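Local coordinates for protein bifunctional cytochrome P450/NADPH--P450 reductase (Deinococcus aerius, PDB 7F3H) that probably hydroxylates organic substrates at a heme iron, using electrons that its fused reductase part draws from NADPH, at residues 9-14 with 37-42; 27-32 with 331-336; 60-65 with 357-362; 340-343 with 349-352. One frame throughout, in Å; residues are numbered along the deposited sequence.

Interaction 1: residues 9-14 with 37-42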
loop_
_atom_site.group_PDB
_atom_site.type_symbol
_atom_site.label_atom_id
_atom_site.label_comp_id
_atom_site.label_asym_id
_atom_site.label_seq_id
_atom_site.Cartn_x
_atom_site.Cartn_y
_atom_site.Cartn_z
ATOM N N PRO A 9 -0.630 10.394 -27.648
ATOM C CA PRO A 9 0.125 11.637 -27.459
ATOM C C PRO A 9 1.453 11.377 -26.759
ATOM O O PRO A 9 1.578 10.475 -25.924
ATOM C CB PRO A 9 -0.809 12.501 -26.598
ATOM C CG PRO A 9 -2.212 11.923 -26.853
ATOM C CD PRO A 9 -1.985 10.454 -27.076
ATOM N N SER A 10 2.454 12.186 -27.126
ATOM C CA SER A 10 3.787 12.096 -26.577
ATOM C C SER A 10 4.428 13.482 -26.446
ATOM O O SER A 10 4.302 14.303 -27.363
ATOM C CB SER A 10 4.650 11.170 -27.439
ATOM O OG SER A 10 5.765 10.695 -26.690
ATOM N N PRO A 11 5.077 13.789 -25.321
ATOM C CA PRO A 11 5.689 15.124 -25.138
ATOM C C PRO A 11 6.880 15.293 -26.064
ATOM O O PRO A 11 7.476 14.305 -26.520
ATOM C CB PRO A 11 6.152 15.098 -23.672
ATOM C CG PRO A 11 5.468 13.946 -23.070
ATOM C CD PRO A 11 5.306 12.942 -24.141
ATOM N N PRO A 12 7.258 16.533 -26.372
ATOM C CA PRO A 12 8.230 16.767 -27.463
ATOM C C PRO A 12 9.664 16.197 -27.285
ATOM O O PRO A 12 10.362 16.131 -28.309
ATOM C CB PRO A 12 8.232 18.298 -27.601
ATOM C CG PRO A 12 7.685 18.800 -26.308
ATOM C CD PRO A 12 6.709 17.784 -25.838
ATOM N N LYS A 13 10.129 15.803 -26.076
ATOM C CA LYS A 13 11.460 15.185 -25.854
ATOM C C LYS A 13 12.604 16.215 -25.835
ATOM O O LYS A 13 12.575 17.197 -26.586
ATOM C CB LYS A 13 11.709 14.109 -26.921
ATOM C CG LYS A 13 12.970 13.294 -26.876
ATOM C CD LYS A 13 13.014 12.336 -28.084
ATOM C CE LYS A 13 12.280 11.006 -27.973
ATOM N NZ LYS A 13 13.034 9.967 -27.192
ATOM N N HIS A 14 13.658 15.979 -25.031
ATOM C CA HIS A 14 14.794 16.850 -24.673
ATOM C C HIS A 14 16.062 16.479 -25.445
ATOM O O HIS A 14 16.367 15.288 -25.587
ATOM C CB HIS A 14 15.085 16.745 -23.172
ATOM C CG HIS A 14 16.065 17.750 -22.649
ATOM N ND1 HIS A 14 17.414 17.704 -22.934
ATOM C CD2 HIS A 14 15.896 18.810 -21.817
ATOM C CE1 HIS A 14 18.028 18.701 -22.321
ATOM N NE2 HIS A 14 17.131 19.385 -21.632
ATOM N N ARG A 37 -1.372 16.502 -16.639
ATOM C CA ARG A 37 -2.143 17.742 -16.573
ATOM C C ARG A 37 -1.967 18.582 -17.827
ATOM O O ARG A 37 -2.854 19.379 -18.148
ATOM C CB ARG A 37 -1.691 18.576 -15.374
ATOM C CG ARG A 37 -2.319 18.184 -14.079
ATOM C CD ARG A 37 -3.809 18.522 -14.059
ATOM N NE ARG A 37 -4.278 18.613 -12.681
ATOM C CZ ARG A 37 -4.887 17.624 -12.034
ATOM N NH1 ARG A 37 -5.086 16.459 -12.646
ATOM N NH2 ARG A 37 -5.277 17.798 -10.772
ATOM N N GLN A 38 -0.895 18.346 -18.593
ATOM C CA GLN A 38 -0.766 19.037 -19.879
ATOM C C GLN A 38 -1.533 18.322 -20.978
ATOM O O GLN A 38 -1.923 18.960 -21.959
ATOM C CB GLN A 38 0.688 19.138 -20.364
ATOM C CG GLN A 38 1.729 19.596 -19.378
ATOM C CD GLN A 38 1.389 20.919 -18.800
ATOM O OE1 GLN A 38 1.023 21.847 -19.524
ATOM N NE2 GLN A 38 1.481 21.027 -17.477
ATOM N N ILE A 39 -1.765 17.018 -20.850
ATOM C CA ILE A 39 -2.308 16.265 -21.980
ATOM C C ILE A 39 -3.748 15.833 -21.706
ATOM O O ILE A 39 -3.989 14.847 -20.991
ATOM C CB ILE A 39 -1.391 15.065 -22.286
ATOM C CG1 ILE A 39 0.073 15.544 -22.384
ATOM C CG2 ILE A 39 -1.822 14.316 -23.557
ATOM C CD1 ILE A 39 1.062 14.499 -22.823
ATOM N N PRO A 40 -4.736 16.514 -22.300
ATOM C CA PRO A 40 -6.138 16.245 -21.941
ATOM C C PRO A 40 -6.716 14.983 -22.549
ATOM O O PRO A 40 -7.755 14.525 -22.054
ATOM C CB PRO A 40 -6.877 17.483 -22.462
ATOM C CG PRO A 40 -6.064 17.911 -23.648
ATOM C CD PRO A 40 -4.613 17.644 -23.242
ATOM N N GLU A 41 -6.061 14.377 -23.551
ATOM C CA GLU A 41 -6.549 13.124 -24.134
ATOM C C GLU A 41 -6.574 11.971 -23.151
ATOM O O GLU A 41 -7.109 10.906 -23.483
ATOM C CB GLU A 41 -5.710 12.696 -25.330
ATOM C CG GLU A 41 -5.833 13.592 -26.512
ATOM C CD GLU A 41 -4.749 14.648 -26.494
ATOM O OE1 GLU A 41 -4.347 15.051 -25.379
ATOM O OE2 GLU A 41 -4.308 15.089 -27.578
ATOM N N GLY A 42 -5.888 12.082 -22.022
ATOM C CA GLY A 42 -6.027 11.083 -20.985
ATOM C C GLY A 42 -5.040 9.931 -21.048
ATOM O O GLY A 42 -5.114 9.035 -20.182
#
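The backbone O of I39, a residue whose side chain packs on P9, accepts a hydrogen bond from the hydroxyl of Y57. Between 9-14 and 37-42 themselves the contact is van der Waals packing, carried by one proline ring with two partners. CB of P9 meets the branch methyl CG2 of I39 at 3.7 Å. The neighbouring corner of the same ring, CG, lies over the face of the E41 carboxylate, almost directly above its central carbon, with P9 CG to E41 CD at 3.7 Å. The bend of the E41 chain at its second torsion (chi2 93°) brings the flat side of the carboxylate to that ring corner. CB and CG of E41 lie near the same proline atom. The longer branch of I39 reaches toward P11, where CD1 of I39 stands 4.4 Å from CG of P11 in a looser touch. I39 is the first residue past helix 28-38 and opens a type I turn ending at G42, whose positive phi of 92° would jam a beta carbon against the carbonyl of E41. The turn thus presents I39 and E41 to the same proline. The N-terminal run is tied further by S10 OG to Q45 O and P11 O to H19 NE2. Around this, P9, P11 and I39 rest on L43, L46 and F44 of strand 43-48, while Y349 of strand 349-351 packs on P9 and E41.

Interaction 2: residues 27-32 with 331-336. With HEM (protoporphyrin IX containing Fe), chain E.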
loop_
_atom_site.group_PDB
_atom_site.type_symbol
_atom_site.label_atom_id
_atom_site.label_comp_id
_atom_site.label_asym_id
_atom_site.label_seq_id
_atom_site.Cartn_x
_atom_site.Cartn_y
_atom_site.Cartn_z
ATOM N N ALA A 27 10.683 10.832 -6.901
ATOM C CA ALA A 27 9.350 10.294 -7.165
ATOM C C ALA A 27 8.879 10.601 -8.589
ATOM O O ALA A 27 8.063 11.502 -8.769
ATOM C CB ALA A 27 8.363 10.862 -6.141
ATOM N N PRO A 28 9.348 9.879 -9.609
ATOM C CA PRO A 28 8.975 10.218 -11.003
ATOM C C PRO A 28 7.482 10.146 -11.320
ATOM O O PRO A 28 7.037 10.781 -12.305
ATOM C CB PRO A 28 9.776 9.210 -11.845
ATOM C CG PRO A 28 10.412 8.240 -10.867
ATOM C CD PRO A 28 10.393 8.838 -9.531
ATOM N N VAL A 29 6.689 9.411 -10.533
ATOM C CA VAL A 29 5.251 9.432 -10.786
ATOM C C VAL A 29 4.703 10.860 -10.716
ATOM O O VAL A 29 3.716 11.178 -11.392
ATOM C CB VAL A 29 4.494 8.471 -9.839
ATOM C CG1 VAL A 29 4.397 9.040 -8.452
ATOM C CG2 VAL A 29 3.083 8.147 -10.418
ATOM N N LEU A 30 5.353 11.762 -9.965
ATOM C CA LEU A 30 4.850 13.146 -9.921
ATOM C C LEU A 30 5.158 13.905 -11.222
ATOM O O LEU A 30 4.373 14.766 -11.666
ATOM C CB LEU A 30 5.427 13.882 -8.709
ATOM C CG LEU A 30 5.067 13.245 -7.369
ATOM C CD1 LEU A 30 5.487 14.118 -6.178
ATOM C CD2 LEU A 30 3.585 12.950 -7.338
ATOM N N ASN A 31 6.314 13.620 -11.828
ATOM C CA ASN A 31 6.571 14.106 -13.180
ATOM C C ASN A 31 5.486 13.642 -14.142
ATOM O O ASN A 31 5.032 14.410 -15.010
ATOM C CB ASN A 31 7.945 13.640 -13.653
ATOM C CG ASN A 31 9.061 14.074 -12.717
ATOM O OD1 ASN A 31 8.963 15.111 -12.030
ATOM N ND2 ASN A 31 10.146 13.312 -12.715
ATOM N N PHE A 32 5.080 12.378 -14.019
ATOM C CA PHE A 32 4.025 11.870 -14.895
ATOM C C PHE A 32 2.723 12.611 -14.650
ATOM O O PHE A 32 1.976 12.896 -15.587
ATOM C CB PHE A 32 3.813 10.376 -14.671
ATOM C CG PHE A 32 5.030 9.549 -14.909
ATOM C CD1 PHE A 32 6.008 9.967 -15.797
ATOM C CD2 PHE A 32 5.192 8.344 -14.238
ATOM C CE1 PHE A 32 7.122 9.183 -16.022
ATOM C CE2 PHE A 32 6.301 7.554 -14.458
ATOM C CZ PHE A 32 7.275 7.974 -15.350
ATOM N N THR A 331 -0.866 4.880 -2.176
ATOM C CA THR A 331 0.542 4.594 -1.951
ATOM C C THR A 331 1.139 3.603 -2.949
ATOM O O THR A 331 2.370 3.530 -3.053
ATOM C CB THR A 331 0.772 4.109 -0.507
ATOM O OG1 THR A 331 -0.048 2.961 -0.223
ATOM C CG2 THR A 331 0.410 5.224 0.494
ATOM N N ILE A 332 0.334 2.845 -3.689
ATOM C CA ILE A 332 0.887 2.218 -4.893
ATOM C C ILE A 332 0.313 2.965 -6.082
ATOM O O ILE A 332 -0.814 2.674 -6.524
ATOM C CB ILE A 332 0.608 0.713 -5.018
ATOM C CG1 ILE A 332 1.129 -0.087 -3.814
ATOM C CG2 ILE A 332 1.299 0.219 -6.276
ATOM C CD1 ILE A 332 0.777 -1.613 -3.863
ATOM N N PRO A 333 1.024 3.962 -6.604
ATOM C CA PRO A 333 0.402 4.914 -7.543
ATOM C C PRO A 333 0.573 4.648 -9.041
ATOM O O PRO A 333 0.107 5.477 -9.830
ATOM C CB PRO A 333 1.087 6.228 -7.143
ATOM C CG PRO A 333 2.505 5.800 -6.756
ATOM C CD PRO A 333 2.369 4.388 -6.173
ATOM N N ASN A 334 1.204 3.562 -9.494
ATOM C CA ASN A 334 1.452 3.452 -10.936
ATOM C C ASN A 334 1.507 2.001 -11.386
ATOM O O ASN A 334 2.294 1.645 -12.269
ATOM C CB ASN A 334 2.739 4.177 -11.348
ATOM C CG ASN A 334 2.626 4.821 -12.714
ATOM O OD1 ASN A 334 1.513 5.045 -13.232
ATOM N ND2 ASN A 334 3.765 5.117 -13.314
ATOM N N TYR A 335 0.680 1.146 -10.784
ATOM C CA TYR A 335 0.605 -0.247 -11.196
ATOM C C TYR A 335 -0.029 -0.360 -12.572
ATOM O O TYR A 335 -0.822 0.495 -12.991
ATOM C CB TYR A 335 -0.163 -1.059 -10.162
ATOM C CG TYR A 335 -1.632 -0.707 -9.957
ATOM C CD1 TYR A 335 -2.614 -1.297 -10.724
ATOM C CD2 TYR A 335 -2.029 0.196 -8.966
ATOM C CE1 TYR A 335 -3.960 -1.007 -10.519
ATOM C CE2 TYR A 335 -3.386 0.489 -8.741
ATOM C CZ TYR A 335 -4.346 -0.111 -9.542
ATOM O OH TYR A 335 -5.704 0.141 -9.377
ATOM N N ALA A 336 0.351 -1.426 -13.290
ATOM C CA ALA A 336 0.120 -1.520 -14.727
ATOM C C ALA A 336 -0.555 -2.822 -15.114
ATOM O O ALA A 336 -0.411 -3.856 -14.440
ATOM C CB ALA A 336 1.429 -1.412 -15.519
HETATM C CHA HEM E . -2.458 -6.142 -3.972
HETATM C CHB HEM E . -1.809 -7.624 0.610
HETATM C CHC HEM E . -2.388 -3.036 2.153
HETATM C CHD HEM E . -2.741 -1.530 -2.443
HETATM C C1A HEM E . -2.241 -6.933 -2.871
HETATM C C2A HEM E . -1.959 -8.353 -2.902
HETATM C C3A HEM E . -1.813 -8.789 -1.641
HETATM C C4A HEM E . -1.918 -7.631 -0.767
HETATM C CMA HEM E . -1.514 -10.246 -1.201
HETATM C CAA HEM E . -1.961 -9.198 -4.185
HETATM C CBA HEM E . -3.371 -9.777 -4.348
HETATM C CGA HEM E . -3.482 -10.710 -5.553
HETATM O O1A HEM E . -4.069 -11.809 -5.358
HETATM O O2A HEM E . -2.925 -10.472 -6.668
HETATM C C1B HEM E . -1.947 -6.531 1.441
HETATM C C2B HEM E . -1.900 -6.537 2.899
HETATM C C3B HEM E . -2.111 -5.275 3.310
HETATM C C4B HEM E . -2.222 -4.430 2.135
HETATM C CMB HEM E . -1.732 -7.809 3.755
HETATM C CAB HEM E . -2.100 -4.657 4.726
HETATM C CBB HEM E . -1.757 -5.308 5.840
HETATM C C1C HEM E . -2.521 -2.213 1.046
HETATM C C2C HEM E . -2.766 -0.764 1.044
HETATM C C3C HEM E . -2.838 -0.405 -0.251
HETATM C C4C HEM E . -2.693 -1.567 -1.075
HETATM C CMC HEM E . -2.866 0.142 2.307
HETATM C CAC HEM E . -3.082 0.940 -0.919
HETATM C CBC HEM E . -3.296 2.045 -0.220
HETATM C C1D HEM E . -2.690 -2.642 -3.259
HETATM C C2D HEM E . -2.717 -2.634 -4.720
HETATM C C3D HEM E . -2.644 -3.905 -5.113
HETATM C C4D HEM E . -2.550 -4.766 -3.951
HETATM C CMD HEM E . -2.828 -1.400 -5.653
HETATM C CAD HEM E . -2.637 -4.351 -6.563
HETATM C CBD HEM E . -1.180 -4.306 -6.939
HETATM C CGD HEM E . -0.987 -4.580 -8.392
HETATM O O1D HEM E . 0.176 -4.924 -8.713
HETATM O O2D HEM E . -1.962 -4.458 -9.204
HETATM N NA HEM E . -2.177 -6.528 -1.556
HETATM N NB HEM E . -2.156 -5.242 1.013
HETATM N NC HEM E . -2.468 -2.656 -0.269
HETATM N ND HEM E . -2.591 -3.957 -2.831
HETATM FE FE HEM E . -2.472 -4.593 -0.954
#
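The ring of F32 has P28 O over one face, 3.5 Å above the plane and offset toward the rim, and meets the N334 side chain obliquely. The ring of Y335 carries I332 O at its edge, in plane. Toward the heme, CD1 of Y335 comes obliquely within 3.6 Å of propionate atom O2D, and CE2 of Y335 touches heme methyl CMD at 3.7 Å. A chi1 of 64° sets the Y335 ring between its own backbone N and carbonyl carbon, beside the cofactor. With the ring cut back to an alanine, K396 O would probably lose its hydroxyl partner, and the propionate and methyl their ring contact. V29 packs beside F32, its CG1 meeting CG of P333 at 4.1 Å and its CG2 facing P333 O and the N334 side chain. CD1 of I332 lies 3.7 Å from heme C1D, and T331 OG1 is 3.4 Å from heme vinyl carbon CBC. T331, I332 and Y335 thus line the heme pocket, while P333 and N334 of the same loop meet V29 and F32. The first turn of helix 28-38 is laid against this loop between helix 317-329 and strand 336-339, with L360 touching V29, F32 and N334, and L53 of strand 51-56 against F32.

Interaction 3: residues 60-65 with 357-362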
loop_
_atom_site.group_PDB
_atom_site.type_symbol
_atom_site.label_atom_id
_atom_site.label_comp_id
_atom_site.label_asym_id
_atom_site.label_seq_id
_atom_site.Cartn_x
_atom_site.Cartn_y
_atom_site.Cartn_z
ATOM N N ASN A 60 -12.656 6.909 -18.667
ATOM C CA ASN A 60 -13.267 5.898 -19.532
ATOM C C ASN A 60 -12.220 4.946 -20.116
ATOM O O ASN A 60 -12.460 3.719 -20.212
ATOM C CB ASN A 60 -14.042 6.579 -20.645
ATOM C CG ASN A 60 -15.179 7.417 -20.132
ATOM O OD1 ASN A 60 -15.934 7.009 -19.235
ATOM N ND2 ASN A 60 -15.311 8.615 -20.695
ATOM N N LEU A 61 -11.054 5.498 -20.505
ATOM C CA LEU A 61 -9.923 4.670 -20.938
ATOM C C LEU A 61 -9.550 3.694 -19.848
ATOM O O LEU A 61 -9.376 2.500 -20.112
ATOM C CB LEU A 61 -8.708 5.536 -21.316
ATOM C CG LEU A 61 -8.831 6.443 -22.564
ATOM C CD1 LEU A 61 -7.531 7.206 -22.876
ATOM C CD2 LEU A 61 -9.317 5.649 -23.788
ATOM N N VAL A 62 -9.512 4.165 -18.604
ATOM C CA VAL A 62 -9.122 3.275 -17.527
ATOM C C VAL A 62 -10.164 2.188 -17.342
ATOM O O VAL A 62 -9.813 1.027 -17.102
ATOM C CB VAL A 62 -8.900 4.048 -16.217
ATOM C CG1 VAL A 62 -8.784 3.061 -15.076
ATOM C CG2 VAL A 62 -7.636 4.876 -16.306
ATOM N N ALA A 63 -11.453 2.522 -17.496
ATOM C CA ALA A 63 -12.480 1.479 -17.512
ATOM C C ALA A 63 -12.133 0.396 -18.527
ATOM O O ALA A 63 -12.226 -0.807 -18.241
ATOM C CB ALA A 63 -13.850 2.076 -17.824
ATOM N N GLU A 64 -11.695 0.808 -19.714
ATOM C CA GLU A 64 -11.302 -0.182 -20.713
ATOM C C GLU A 64 -10.118 -1.020 -20.234
ATOM O O GLU A 64 -10.142 -2.253 -20.335
ATOM C CB GLU A 64 -10.985 0.508 -22.033
ATOM C CG GLU A 64 -12.185 1.211 -22.623
ATOM C CD GLU A 64 -12.013 1.472 -24.090
ATOM O OE1 GLU A 64 -11.684 2.627 -24.454
ATOM O OE2 GLU A 64 -12.214 0.522 -24.889
ATOM N N LEU A 65 -9.085 -0.366 -19.672
ATOM C CA LEU A 65 -7.866 -1.040 -19.208
ATOM C C LEU A 65 -8.102 -1.943 -18.007
ATOM O O LEU A 65 -7.240 -2.784 -17.700
ATOM C CB LEU A 65 -6.811 -0.010 -18.806
ATOM C CG LEU A 65 -6.295 0.810 -19.965
ATOM C CD1 LEU A 65 -5.674 2.055 -19.405
ATOM C CD2 LEU A 65 -5.287 -0.014 -20.787
ATOM N N VAL A 357 0.366 -0.903 -19.965
ATOM C CA VAL A 357 -0.212 0.426 -19.755
ATOM C C VAL A 357 -0.294 0.671 -18.260
ATOM O O VAL A 357 -0.905 -0.124 -17.531
ATOM C CB VAL A 357 -1.595 0.574 -20.397
ATOM C CG1 VAL A 357 -2.123 1.999 -20.163
ATOM C CG2 VAL A 357 -1.515 0.240 -21.865
ATOM N N ALA A 358 0.425 1.686 -17.788
ATOM C CA ALA A 358 0.372 2.065 -16.385
ATOM C C ALA A 358 -0.878 2.900 -16.103
ATOM O O ALA A 358 -1.196 3.835 -16.850
ATOM C CB ALA A 358 1.652 2.816 -15.997
ATOM N N LEU A 359 -1.588 2.569 -15.024
ATOM C CA LEU A 359 -2.647 3.446 -14.520
ATOM C C LEU A 359 -2.026 4.572 -13.697
ATOM O O LEU A 359 -1.492 4.336 -12.602
ATOM C CB LEU A 359 -3.662 2.674 -13.685
ATOM C CG LEU A 359 -4.196 1.334 -14.181
ATOM C CD1 LEU A 359 -5.221 0.818 -13.215
ATOM C CD2 LEU A 359 -4.827 1.505 -15.531
ATOM N N LEU A 360 -2.150 5.808 -14.173
ATOM C CA LEU A 360 -1.554 6.951 -13.471
ATOM C C LEU A 360 -2.512 7.422 -12.368
ATOM O O LEU A 360 -3.236 8.413 -12.495
ATOM C CB LEU A 360 -1.205 8.047 -14.476
ATOM C CG LEU A 360 -0.430 9.247 -13.957
ATOM C CD1 LEU A 360 0.918 8.842 -13.313
ATOM C CD2 LEU A 360 -0.239 10.248 -15.098
ATOM N N ILE A 361 -2.448 6.694 -11.238
ATOM C CA ILE A 361 -3.459 6.841 -10.180
ATOM C C ILE A 361 -3.623 8.278 -9.701
ATOM O O ILE A 361 -4.769 8.732 -9.564
ATOM C CB ILE A 361 -3.142 5.877 -9.024
ATOM C CG1 ILE A 361 -3.136 4.403 -9.454
ATOM C CG2 ILE A 361 -4.123 6.066 -7.862
ATOM C CD1 ILE A 361 -4.529 3.856 -9.954
ATOM N N PRO A 362 -2.570 9.040 -9.404
ATOM C CA PRO A 362 -2.803 10.426 -8.984
ATOM C C PRO A 362 -3.575 11.237 -10.005
ATOM O O PRO A 362 -4.458 12.021 -9.631
ATOM C CB PRO A 362 -1.391 10.982 -8.777
ATOM C CG PRO A 362 -0.550 9.813 -8.624
ATOM C CD PRO A 362 -1.140 8.703 -9.386
#
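Apolar packing joins 60-65 to 357-362, and L65 does most of the touching. Both its methyls press on V357, L65 CD1 at V357 CG1 (3.6 Å) and CD2 also along CB, the two side chains crossing at about a right angle. L359 instead runs past L65 in the opposite direction, placing its CD2 4.0 Å from L65 CD1. The same L359 CD2 is 4.3 Å from CG1 of V62, one turn back on the helix. A chi1 of -45° turns the L359 chain toward the helix. If L65 were shortened to an alanine, V357 would probably lose both methyls that press on it, and L359 CD2 its contact with CD1.

No backbone bond joins the two segments; strand 356-359 pairs instead with its sheet neighbours, as A358 does with I54 and A56. L360 centres an inverse gamma turn as this strand passes into helix 361-365. The N-to-C directions of helix and strand segments differ by 119°.

E64, on the same helix but not in the contact, forms a salt bridge with R70. With branched aliphatic groups alone meeting in this buried layer, the helix is held to the strand by shape and water exclusion rather than directional bonds, and the side chain of L359 lies about 7 Å from the heme.

Interaction 4: residues 340-343 with 349-352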
loop_
_atom_site.group_PDB
_atom_site.type_symbol
_atom_site.label_atom_id
_atom_site.label_comp_id
_atom_site.label_asym_id
_atom_site.label_seq_id
_atom_site.Cartn_x
_atom_site.Cartn_y
_atom_site.Cartn_z
ATOM N N LEU A 340 -3.683 -8.369 -23.465
ATOM C CA LEU A 340 -3.731 -9.794 -23.810
ATOM C C LEU A 340 -3.634 -9.999 -25.316
ATOM O O LEU A 340 -3.001 -10.944 -25.788
ATOM C CB LEU A 340 -5.016 -10.435 -23.268
ATOM C CG LEU A 340 -5.210 -10.347 -21.741
ATOM C CD1 LEU A 340 -6.514 -11.036 -21.248
ATOM C CD2 LEU A 340 -3.976 -10.877 -20.937
ATOM N N GLN A 341 -4.314 -9.162 -26.074
ATOM C CA GLN A 341 -4.318 -9.166 -27.524
ATOM C C GLN A 341 -4.062 -7.740 -27.981
ATOM O O GLN A 341 -4.014 -6.809 -27.175
ATOM C CB GLN A 341 -5.662 -9.666 -28.071
ATOM C CG GLN A 341 -5.925 -11.119 -27.813
ATOM C CD GLN A 341 -4.786 -12.029 -28.316
ATOM O OE1 GLN A 341 -4.401 -12.993 -27.639
ATOM N NE2 GLN A 341 -4.239 -11.714 -29.506
ATOM N N ASP A 342 -3.860 -7.558 -29.279
ATOM C CA ASP A 342 -3.950 -6.215 -29.824
ATOM C C ASP A 342 -5.303 -5.609 -29.464
ATOM O O ASP A 342 -6.346 -6.216 -29.699
ATOM C CB ASP A 342 -3.751 -6.249 -31.339
ATOM C CG ASP A 342 -2.334 -6.643 -31.717
ATOM O OD1 ASP A 342 -1.462 -6.654 -30.813
ATOM O OD2 ASP A 342 -2.079 -6.927 -32.901
ATOM N N GLU A 343 -5.280 -4.405 -28.890
ATOM C CA GLU A 343 -6.471 -3.736 -28.386
ATOM C C GLU A 343 -6.519 -2.315 -28.929
ATOM O O GLU A 343 -5.506 -1.739 -29.329
ATOM C CB GLU A 343 -6.504 -3.664 -26.858
ATOM C CG GLU A 343 -6.822 -4.967 -26.174
ATOM C CD GLU A 343 -8.260 -5.401 -26.329
ATOM O OE1 GLU A 343 -9.147 -4.563 -26.619
ATOM O OE2 GLU A 343 -8.501 -6.611 -26.169
ATOM N N TYR A 349 -6.883 4.512 -30.000
ATOM C CA TYR A 349 -5.507 4.271 -29.573
ATOM C C TYR A 349 -5.202 2.777 -29.551
ATOM O O TYR A 349 -5.891 2.014 -28.864
ATOM C CB TYR A 349 -5.286 4.873 -28.187
ATOM C CG TYR A 349 -5.556 6.355 -28.109
ATOM C CD1 TYR A 349 -4.823 7.265 -28.879
ATOM C CD2 TYR A 349 -6.558 6.849 -27.283
ATOM C CE1 TYR A 349 -5.063 8.620 -28.800
ATOM C CE2 TYR A 349 -6.809 8.211 -27.199
ATOM C CZ TYR A 349 -6.063 9.096 -27.951
ATOM O OH TYR A 349 -6.327 10.463 -27.855
ATOM N N GLU A 350 -4.159 2.361 -30.278
ATOM C CA GLU A 350 -3.788 0.947 -30.324
ATOM C C GLU A 350 -2.847 0.606 -29.181
ATOM O O GLU A 350 -1.971 1.396 -28.846
ATOM C CB GLU A 350 -3.143 0.544 -31.642
ATOM C CG GLU A 350 -3.101 -0.987 -31.751
ATOM C CD GLU A 350 -2.365 -1.497 -32.969
ATOM O OE1 GLU A 350 -2.582 -0.952 -34.076
ATOM O OE2 GLU A 350 -1.573 -2.455 -32.812
ATOM N N ILE A 351 -3.118 -0.507 -28.513
ATOM C CA ILE A 351 -2.239 -1.107 -27.519
ATOM C C ILE A 351 -1.919 -2.512 -27.999
ATOM O O ILE A 351 -2.796 -3.380 -28.009
ATOM C CB ILE A 351 -2.881 -1.130 -26.127
ATOM C CG1 ILE A 351 -3.525 0.238 -25.818
ATOM C CG2 ILE A 351 -1.852 -1.573 -25.079
ATOM C CD1 ILE A 351 -2.550 1.430 -25.767
ATOM N N ARG A 352 -0.674 -2.742 -28.402
ATOM C CA ARG A 352 -0.265 -4.032 -28.953
ATOM C C ARG A 352 -0.229 -5.130 -27.897
ATOM O O ARG A 352 -0.008 -4.876 -26.708
ATOM C CB ARG A 352 1.099 -3.896 -29.612
ATOM C CG ARG A 352 1.090 -2.930 -30.771
ATOM C CD ARG A 352 2.462 -2.820 -31.376
ATOM N NE ARG A 352 2.356 -2.558 -32.802
ATOM C CZ ARG A 352 2.159 -3.488 -33.727
ATOM N NH1 ARG A 352 2.061 -4.772 -33.386
ATOM N NH2 ARG A 352 2.067 -3.124 -34.999
#
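E343 and I351 form an antiparallel hydrogen-bonded pair: E343 N gives to I351 O at 2.8 Å with an N-H...O angle of 158°, and I351 N returns a straighter bond of 171° to E343 O, also 2.8 Å long. Each carbonyl takes a CA-H...O contact as well, from D342 CA to I351 O at 3.6 Å and from E350 CA to E343 O at 3.3 Å. E350, extended with CG anti to its backbone N (chi1 -166°), passes its CG close to E343 O. Farther along the chain, OE2 of E350 lies 3.9 Å above the centre of the R352 guanidinium face. This is a long salt bridge of charges alone, with no N-H aimed at the oxygen. D342 OD2 stands 4.5 Å from E350 OE2, a pair of like charges whose repulsion R352 is likely to ease.

The second shell fixes the acids. OD1 of D342 packs 3.4 Å from R352 CA and is hydrogen-bonded to K353 N, which holds the carboxylate against the end of the strand. The E343 chain, bent at chi2, turns away from I351 and forms a salt bridge with R70 through OE1.

The pair begins the small hairpin of strands 343-345 and 349-351, lying in the chain between strands 336-339 and 356-359 of the main sheet and consistent with the two-stranded sheet known from other P450s. F71 of strand 71-72 packs against the side chains of both E343 and I351, and L340 reaches Q72 of that strand.

Overall arrangement
The four contacts build the beta-rich side of the P450 fold, and interaction 2 carries it to the heme. Interactions 2 and 3, centres 12 Å apart, are joined by two probable backbone hydrogen bonds: Y335 O lies 3.0 Å from L359 N, and P333 O 3.2 Å from I361 N. Interactions 1 and 2 use opposite ends of helix 28-38, their centres 16 Å apart. Interaction 4 is nested in the loop that interaction 3 closes, touching it where V357 CG2 meets I351 CG2 at 3.7 Å, and R70 binds acids of both, E64 and E343. Interaction 1 leans on interaction 4 through Y349 and on interaction 3 through L61.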